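PDB 4QHZ: putative glycosyl hydrolase from Parabacteroides distasonis, which binds magnesium and is probably a glycosyl hydrolase of the 3-keto-disaccharide hydrolase family. Local coordinates for residues R116-I121 with Q227-P232; E112-G117 with Q130-Y135. One frame throughout, in Å; residues are numbered along the deposited sequence.

Contact 1 of 2, residues R116-I121 with Q227-P232. With MG (magnesium ion), chain I.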
loop_
_atom_site.group_PDB
_atom_site.type_symbol
_atom_site.label_atom_id
_atom_site.label_comp_id
_atom_site.label_asym_id
_atom_site.label_seq_id
_atom_site.Cartn_x
_atom_site.Cartn_y
_atom_site.Cartn_z
ATOM N N ARG C 116 22.628 24.852 -11.489
ATOM C CA ARG C 116 21.816 25.779 -12.258
ATOM C C ARG C 116 20.420 25.907 -11.651
ATOM O O ARG C 116 19.514 25.149 -11.992
ATOM C CB ARG C 116 21.718 25.319 -13.716
ATOM C CG ARG C 116 21.112 26.350 -14.661
ATOM C CD ARG C 116 20.654 25.680 -15.948
ATOM N NE ARG C 116 19.994 26.591 -16.881
ATOM C CZ ARG C 116 20.611 27.404 -17.736
ATOM N NH1 ARG C 116 21.934 27.474 -17.785
ATOM N NH2 ARG C 116 19.892 28.166 -18.545
ATOM N N GLY C 117 20.254 26.878 -10.758
ATOM C CA GLY C 117 18.970 27.104 -10.114
ATOM C C GLY C 117 18.583 26.008 -9.134
ATOM O O GLY C 117 17.408 25.650 -9.028
ATOM N N ASN C 118 19.571 25.484 -8.411
ATOM C CA ASN C 118 19.344 24.410 -7.444
ATOM C C ASN C 118 18.804 24.948 -6.129
ATOM O O ASN C 118 19.435 25.789 -5.487
ATOM C CB ASN C 118 20.642 23.628 -7.194
ATOM C CG ASN C 118 20.417 22.290 -6.487
ATOM O OD1 ASN C 118 19.445 22.096 -5.745
ATOM N ND2 ASN C 118 21.328 21.357 -6.715
ATOM N N SER C 119 17.618 24.475 -5.754
ATOM C CA SER C 119 17.103 24.630 -4.405
ATOM C C SER C 119 16.431 23.314 -4.051
ATOM O O SER C 119 16.798 22.271 -4.590
ATOM C CB SER C 119 16.138 25.813 -4.309
ATOM O OG SER C 119 15.692 26.007 -2.971
ATOM N N GLY C 120 15.447 23.344 -3.166
ATOM C CA GLY C 120 14.722 22.132 -2.821
ATOM C C GLY C 120 13.809 22.319 -1.644
ATOM O O GLY C 120 13.975 23.255 -0.859
ATOM N N ILE C 121 12.821 21.438 -1.547
ATOM C CA ILE C 121 11.863 21.450 -0.456
ATOM C C ILE C 121 12.087 20.189 0.369
ATOM O O ILE C 121 11.784 19.085 -0.092
ATOM C CB ILE C 121 10.414 21.519 -0.980
ATOM C CG1 ILE C 121 10.209 22.768 -1.843
ATOM C CG2 ILE C 121 9.412 21.526 0.162
ATOM C CD1 ILE C 121 9.959 22.467 -3.302
ATOM N N GLN C 227 16.081 25.002 0.490
ATOM C CA GLN C 227 17.522 24.835 0.353
ATOM C C GLN C 227 18.215 26.038 -0.301
ATOM O O GLN C 227 17.788 26.529 -1.345
ATOM C CB GLN C 227 17.799 23.575 -0.464
ATOM C CG GLN C 227 19.270 23.221 -0.658
ATOM C CD GLN C 227 19.437 22.080 -1.648
ATOM O OE1 GLN C 227 18.975 22.161 -2.786
ATOM N NE2 GLN C 227 20.084 21.005 -1.217
ATOM N N SER C 228 19.282 26.497 0.341
ATOM C CA SER C 228 20.243 27.402 -0.254
ATOM C C SER C 228 21.433 26.580 -0.738
ATOM O O SER C 228 22.289 26.198 0.050
ATOM C CB SER C 228 20.705 28.444 0.762
ATOM O OG SER C 228 21.755 29.232 0.226
ATOM N N HIS C 229 21.454 26.270 -2.028
ATOM C CA HIS C 229 22.500 25.440 -2.612
ATOM C C HIS C 229 23.652 26.349 -3.048
ATOM O O HIS C 229 23.495 27.177 -3.941
ATOM C CB HIS C 229 21.936 24.631 -3.783
ATOM C CG HIS C 229 22.815 23.503 -4.217
ATOM N ND1 HIS C 229 23.721 23.621 -5.250
ATOM C CD2 HIS C 229 22.923 22.232 -3.761
ATOM C CE1 HIS C 229 24.362 22.477 -5.398
ATOM N NE2 HIS C 229 23.897 21.618 -4.509
ATOM N N GLY C 230 24.813 26.190 -2.424
ATOM C CA GLY C 230 25.888 27.186 -2.521
ATOM C C GLY C 230 26.690 27.316 -3.812
ATOM O O GLY C 230 27.799 27.853 -3.791
ATOM N N ASP C 231 26.168 26.798 -4.922
ATOM C CA ASP C 231 26.799 26.988 -6.225
ATOM C C ASP C 231 26.635 28.452 -6.650
ATOM O O ASP C 231 25.814 29.163 -6.077
ATOM C CB ASP C 231 26.198 26.028 -7.257
ATOM C CG ASP C 231 24.759 26.348 -7.576
ATOM O OD1 ASP C 231 24.517 27.303 -8.346
ATOM O OD2 ASP C 231 23.862 25.638 -7.069
ATOM N N PRO C 232 27.420 28.909 -7.643
ATOM C CA PRO C 232 27.388 30.338 -7.991
ATOM C C PRO C 232 26.190 30.800 -8.856
ATOM O O PRO C 232 26.096 31.984 -9.147
ATOM C CB PRO C 232 28.704 30.552 -8.757
ATOM C CG PRO C 232 29.102 29.213 -9.252
ATOM C CD PRO C 232 28.498 28.181 -8.340
HETATM MG MG MG I . 18.489 20.847 -4.411
HETATM O O HOH W 1 21.667 26.852 -7.186
HETATM O O HOH W 2 19.131 27.724 -3.501
HETATM O O HOH W 3 19.693 19.315 -4.201
#

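Contact 2 of 2, residues E112-G117 with Q130-Y135. With MG (magnesium ion), chain I.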
loop_
_atom_site.group_PDB
_atom_site.type_symbol
_atom_site.label_atom_id
_atom_site.label_comp_id
_atom_site.label_asym_id
_atom_site.label_seq_id
_atom_site.Cartn_x
_atom_site.Cartn_y
_atom_site.Cartn_z
ATOM N N GLU C 112 25.276 24.741 -15.116
ATOM C CA GLU C 112 24.951 23.460 -15.719
ATOM C C GLU C 112 24.656 22.413 -14.665
ATOM O O GLU C 112 25.111 22.513 -13.530
ATOM C CB GLU C 112 26.117 22.968 -16.573
ATOM C CG GLU C 112 26.367 23.771 -17.833
ATOM C CD GLU C 112 27.592 23.273 -18.578
ATOM O OE1 GLU C 112 28.717 23.519 -18.094
ATOM O OE2 GLU C 112 27.431 22.631 -19.638
ATOM N N SER C 113 23.905 21.396 -15.079
ATOM C CA SER C 113 23.594 20.243 -14.250
ATOM C C SER C 113 23.053 20.689 -12.890
ATOM O O SER C 113 22.126 21.500 -12.841
ATOM C CB SER C 113 24.827 19.329 -14.131
ATOM O OG SER C 113 24.483 18.083 -13.534
ATOM N N GLN C 114 23.627 20.186 -11.800
ATOM C CA GLN C 114 23.154 20.507 -10.451
ATOM C C GLN C 114 23.485 21.932 -9.994
ATOM O O GLN C 114 23.014 22.350 -8.933
ATOM C CB GLN C 114 23.732 19.517 -9.431
ATOM C CG GLN C 114 23.313 18.073 -9.662
ATOM C CD GLN C 114 21.845 17.820 -9.329
ATOM O OE1 GLN C 114 21.390 18.116 -8.225
ATOM N NE2 GLN C 114 21.107 17.252 -10.277
ATOM N N SER C 115 24.259 22.679 -10.783
ATOM C CA SER C 115 24.656 24.036 -10.404
ATOM C C SER C 115 23.894 25.114 -11.177
ATOM O O SER C 115 24.444 26.170 -11.472
ATOM C CB SER C 115 26.165 24.200 -10.609
ATOM O OG SER C 115 26.871 23.287 -9.797
ATOM N N ARG C 116 22.628 24.852 -11.489
ATOM C CA ARG C 116 21.816 25.779 -12.258
ATOM C C ARG C 116 20.420 25.907 -11.651
ATOM O O ARG C 116 19.514 25.149 -11.992
ATOM C CB ARG C 116 21.718 25.319 -13.716
ATOM C CG ARG C 116 21.112 26.350 -14.661
ATOM C CD ARG C 116 20.654 25.680 -15.948
ATOM N NE ARG C 116 19.994 26.591 -16.881
ATOM C CZ ARG C 116 20.611 27.404 -17.736
ATOM N NH1 ARG C 116 21.934 27.474 -17.785
ATOM N NH2 ARG C 116 19.892 28.166 -18.545
ATOM N N GLY C 117 20.254 26.878 -10.758
ATOM C CA GLY C 117 18.970 27.104 -10.114
ATOM C C GLY C 117 18.583 26.008 -9.134
ATOM O O GLY C 117 17.408 25.650 -9.028
ATOM N N GLN C 130 13.472 17.875 -5.181
ATOM C CA GLN C 130 14.465 18.691 -5.870
ATOM C C GLN C 130 13.830 19.857 -6.623
ATOM O O GLN C 130 12.782 19.714 -7.251
ATOM C CB GLN C 130 15.285 17.831 -6.838
ATOM C CG GLN C 130 16.307 18.580 -7.690
ATOM C CD GLN C 130 17.503 19.098 -6.895
ATOM O OE1 GLN C 130 17.347 19.851 -5.930
ATOM N NE2 GLN C 130 18.709 18.695 -7.301
ATOM N N VAL C 131 14.479 21.012 -6.516
ATOM C CA VAL C 131 14.191 22.163 -7.346
ATOM C C VAL C 131 15.452 22.480 -8.147
ATOM O O VAL C 131 16.550 22.547 -7.594
ATOM C CB VAL C 131 13.763 23.370 -6.494
ATOM C CG1 VAL C 131 13.776 24.658 -7.315
ATOM C CG2 VAL C 131 12.388 23.115 -5.899
ATOM N N LEU C 132 15.291 22.644 -9.458
ATOM C CA LEU C 132 16.421 22.833 -10.364
ATOM C C LEU C 132 15.921 23.346 -11.704
ATOM O O LEU C 132 14.800 23.026 -12.116
ATOM C CB LEU C 132 17.163 21.513 -10.561
ATOM C CG LEU C 132 18.521 21.524 -11.256
ATOM C CD1 LEU C 132 19.553 22.309 -10.456
ATOM C CD2 LEU C 132 18.994 20.096 -11.470
ATOM N N ASP C 133 16.736 24.148 -12.387
ATOM C CA ASP C 133 16.400 24.534 -13.748
ATOM C C ASP C 133 16.779 23.418 -14.710
ATOM O O ASP C 133 17.935 23.308 -15.119
ATOM C CB ASP C 133 17.089 25.828 -14.180
ATOM C CG ASP C 133 16.645 26.271 -15.567
ATOM O OD1 ASP C 133 15.606 25.774 -16.044
ATOM O OD2 ASP C 133 17.330 27.112 -16.185
ATOM N N CYS C 134 15.794 22.610 -15.090
ATOM C CA CYS C 134 16.020 21.547 -16.062
ATOM C C CYS C 134 15.392 21.876 -17.427
ATOM O O CYS C 134 15.105 20.976 -18.228
ATOM C CB CYS C 134 15.504 20.223 -15.497
ATOM S SG CYS C 134 16.595 19.576 -14.219
ATOM N N TYR C 135 15.198 23.170 -17.689
ATOM C CA TYR C 135 14.795 23.622 -19.008
ATOM C C TYR C 135 16.038 23.679 -19.889
ATOM O O TYR C 135 16.876 24.573 -19.739
ATOM C CB TYR C 135 14.097 24.981 -18.939
ATOM C CG TYR C 135 13.400 25.379 -20.223
ATOM C CD1 TYR C 135 12.111 24.938 -20.506
ATOM C CD2 TYR C 135 14.033 26.196 -21.160
ATOM C CE1 TYR C 135 11.470 25.299 -21.683
ATOM C CE2 TYR C 135 13.403 26.558 -22.340
ATOM C CZ TYR C 135 12.121 26.110 -22.592
ATOM O OH TYR C 135 11.493 26.468 -23.761
HETATM MG MG MG I . 18.489 20.847 -4.411
HETATM O O HOH W 4 17.013 27.071 -18.811
HETATM O O HOH W 3 19.693 19.315 -4.201
#

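Contact 1 of 2, residues R116-I121 with Q227-P232
N118 and H229 both carry CG anti to the backbone N (chi1 -165° in each), and their flat ends meet between segments 116-121 and 227-232. The carboxamide lies stacked on the imidazole, planes 12° apart, with N118 ND2 over the centre of the H229 ring and 3.3 Å above its plane. N118 ND2 is hydrogen-bonded to the backbone O of Q114. The other end of the amide faces the magnesium ion, N118 OD1 binding it at 2.1 Å. Q227, its CG anti to the backbone N and its chain extended beyond, brings its terminal amide to the same ion. S119 contributes its backbone O at 2.2 Å, and water 3, E128 and Q130 complete six ligands. Beside the metal the S119 hydroxyl donates from OG to a lone pair of Q227 O at 2.7 Å, and the backbones pair directly where Q227 N donates to G120 O at 3.1 Å, prolonging the antiparallel pairing of strands 225-226 and 119-123. Farther along, water 2 links N118 O, Q227 O and H229 N. The imidazole is fixed in rotation by D231: H229 ND1 donates to the anti lone pair of OD2 at 2.7 Å, nearly in the ring plane. Water 1 joins OD2 to N118 O, while D231 OD1 is bonded to S233. E128 supplies the one carboxylate among the six ligands, the others being neutral groups and a water; the ion would be expected to polarise the N118 amide, leaving the NH2 stacked over the imidazole with more positive charge.

Contact 2 of 2, residues E112-G117 with Q130-Y135
Q114 and Q130 meet through their amides beside the magnesium ion, which Q130 OE1 binds at 2.1 Å. Q114 OE1 lies 2.9 Å from Q130 NE2, but the angle is too poor for a hydrogen bond; Q114 NE2 is instead held by T139, and Q130 NE2 is hydrogen-bonded to G143. Next to this pair, L132 pushes CD1 to 3.2 Å from R116 O and also touches S113 O, while CD2 lies against Q114 NE2. Strands 119-123 and 127-131 are neighbours in a sheet of a concanavalin-type fold, and beyond their ends the two chain paths stay bonded, but one residue out of step: D133 N donates to R116 O at 3.0 Å. G117, at positive phi, turns the chain between R116 O, which lies 3.3 Å from D133 CB, and its own O, which L132 CA meets in a C-H...O contact. Outward again, R116 and D133 form a salt bridge. The arginine is extended from CG to NE, and R116 NE reaches D133 OD2 at 2.8 Å, from above the carboxylate plane. Water 4 joins R116 NH2, D133 OD2 and Y135 O. D133 OD1 takes the N-H of Y135 at 3.1 Å in an Asx turn, and G111 O receives R116 NH1.

Both contacts start from the loop leading into strand 119-123, share R116 and G117, and reach one magnesium ion, with centres 8 Å apart. Contact 1 joins that strand to the loop after strand 225-226, its neighbour in the sheet; contact 2 joins the preceding loop to the end of strand 127-131, outermost in the sheet within this chain on the other side of 119-123, and the loop after it. Contact 2 is the more buried, with leucine packing near the metal and, farther off, a salt bridge. Contact 1, partly buried, supplies three protein ligands of the ion and adds bridging waters and an amide-imidazole stack; contact 2 supplies one, Q130. S119 ties them, its N probably hydrogen-bonded to V131 O.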